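Local coordinates for protein MerB2 (Bacillus megaterium, PDB 5C17) that probably works as an organomercurial lyase, cleaving the carbon-mercury bond of organomercury compounds, and holds a mercury(II) ion between two cysteines, at residues C123-E128 / A177-E182. Numbering follows the deposited sequence.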
# COMPACT_ATOMS: atom_id res chain seq x y z
N CYS A 123 9.03 14.59 -1.25
CA CYS A 123 8.06 15.50 -0.67
C CYS A 123 7.09 15.93 -1.76
O CYS A 123 7.51 16.42 -2.80
CB CYS A 123 8.74 16.75 -0.09
SG CYS A 123 7.59 17.98 0.57
N ALA A 124 5.80 15.76 -1.52
CA ALA A 124 4.79 16.12 -2.51
C ALA A 124 4.72 17.62 -2.75
O ALA A 124 4.15 18.06 -3.75
CB ALA A 124 3.43 15.60 -2.10
N TYR A 125 5.29 18.42 -1.85
CA TYR A 125 5.34 19.85 -2.07
C TYR A 125 6.66 20.28 -2.72
O TYR A 125 6.65 20.80 -3.83
CB TYR A 125 5.09 20.64 -0.79
CG TYR A 125 4.88 22.11 -1.07
CD1 TYR A 125 3.80 22.54 -1.85
CD2 TYR A 125 5.75 23.07 -0.59
CE1 TYR A 125 3.59 23.86 -2.13
CE2 TYR A 125 5.54 24.43 -0.87
CZ TYR A 125 4.46 24.81 -1.62
OH TYR A 125 4.25 26.15 -1.92
N THR A 126 7.78 20.05 -2.06
CA THR A 126 9.03 20.61 -2.53
C THR A 126 9.75 19.80 -3.59
O THR A 126 10.63 20.31 -4.25
CB THR A 126 10.05 20.79 -1.41
OG1 THR A 126 10.53 19.51 -1.02
CG2 THR A 126 9.45 21.55 -0.22
N GLY A 127 9.39 18.52 -3.72
CA GLY A 127 10.09 17.63 -4.62
C GLY A 127 11.40 17.07 -4.08
O GLY A 127 12.08 16.29 -4.75
N GLU A 128 11.77 17.45 -2.87
CA GLU A 128 13.05 17.01 -2.32
C GLU A 128 12.99 15.52 -1.96
O GLU A 128 11.91 14.96 -1.73
CB GLU A 128 13.42 17.83 -1.09
CG GLU A 128 12.64 17.48 0.16
CD GLU A 128 12.85 18.54 1.23
OE1 GLU A 128 13.74 18.35 2.08
OE2 GLU A 128 12.17 19.58 1.18
N ALA A 177 3.61 20.75 4.34
CA ALA A 177 2.27 20.23 4.15
C ALA A 177 1.26 21.38 4.16
O ALA A 177 0.31 21.41 3.36
CB ALA A 177 1.93 19.21 5.23
N ASN A 178 1.46 22.32 5.07
CA ASN A 178 0.55 23.46 5.16
C ASN A 178 0.59 24.39 3.96
O ASN A 178 -0.44 24.94 3.56
CB ASN A 178 0.79 24.24 6.46
CG ASN A 178 0.27 23.50 7.67
OD1 ASN A 178 -0.58 22.62 7.55
ND2 ASN A 178 0.78 23.85 8.84
N LYS A 179 1.77 24.59 3.38
CA LYS A 179 1.89 25.34 2.13
C LYS A 179 1.11 24.64 1.03
O LYS A 179 0.38 25.28 0.27
CB LYS A 179 3.35 25.52 1.72
CG LYS A 179 4.13 26.44 2.63
CD LYS A 179 5.56 26.68 2.15
CE LYS A 179 5.64 27.59 0.93
NZ LYS A 179 7.07 27.80 0.54
N TRP A 180 1.24 23.33 0.96
CA TRP A 180 0.52 22.55 -0.04
C TRP A 180 -0.98 22.67 0.19
O TRP A 180 -1.75 22.89 -0.75
CB TRP A 180 0.98 21.09 0.02
CG TRP A 180 0.22 20.14 -0.85
CD1 TRP A 180 0.50 19.81 -2.15
CD2 TRP A 180 -0.92 19.38 -0.48
NE1 TRP A 180 -0.41 18.89 -2.61
CE2 TRP A 180 -1.30 18.61 -1.60
CE3 TRP A 180 -1.67 19.26 0.70
CZ2 TRP A 180 -2.39 17.74 -1.58
CZ3 TRP A 180 -2.75 18.41 0.72
CH2 TRP A 180 -3.10 17.65 -0.41
N LYS A 181 -1.40 22.58 1.45
CA LYS A 181 -2.81 22.68 1.78
C LYS A 181 -3.41 24.01 1.34
O LYS A 181 -4.56 24.05 0.89
CB LYS A 181 -3.02 22.53 3.27
CG LYS A 181 -3.10 21.12 3.76
CD LYS A 181 -3.42 21.09 5.25
CE LYS A 181 -4.67 21.91 5.57
NZ LYS A 181 -5.42 21.42 6.75
N GLU A 182 -2.66 25.10 1.49
CA GLU A 182 -3.12 26.42 1.10
C GLU A 182 -3.43 26.47 -0.39
O GLU A 182 -4.34 27.18 -0.83
CB GLU A 182 -2.08 27.48 1.47
CG GLU A 182 -2.28 28.01 2.88
CD GLU A 182 -1.08 28.75 3.45
OE1 GLU A 182 -0.19 28.09 4.03
OE2 GLU A 182 -1.03 29.99 3.32
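Tyr125 lies with one face of its ring against the helix that carries Lys179 and Trp180, an example of an aromatic side chain that joins a hairpin loop to a helix by its face and then by its hydroxyl. A CH-pi contact covers the face: CB of Lys179 stands over the ring, 3.9 Å from the centroid of Tyr125 and 28° off its normal. The lysine chain then bends at chi3 and passes along the CE2 side, bringing its CE to 3.5 Å from Tyr125 OH, while NZ comes to rest near the ring plane at the edge. Toward the CD1 flank of the ring, with Trp180 N over the same face, Tyr125 CD1 meets Trp180 CB at 3.7 Å. With CG of Trp180 anti to its own backbone N (chi1 174°), the indole turns its edge to Tyr125 CD1 and packs among Trp150, His169 and Phe171.

Residues 123-128 form the turn of the beta-hairpin made by strands 117-122 and 129-135, at the rim of the fold and away from the mercury site. Hydrogen bonds within the turn shape it: Thr126 N points almost straight at Cys123 SG (3.4 Å, 173°), and Thr126 OG1 accepts from Glu128 N at 3.0 Å, an ST turn. The same hydroxyl donates to Glu128 OE2 over 2.7 Å. Tyr125 OH, at the far end of the ring, is hydrogen-bonded to Glu183 OE1, at the last residue of the same helix, 174-183.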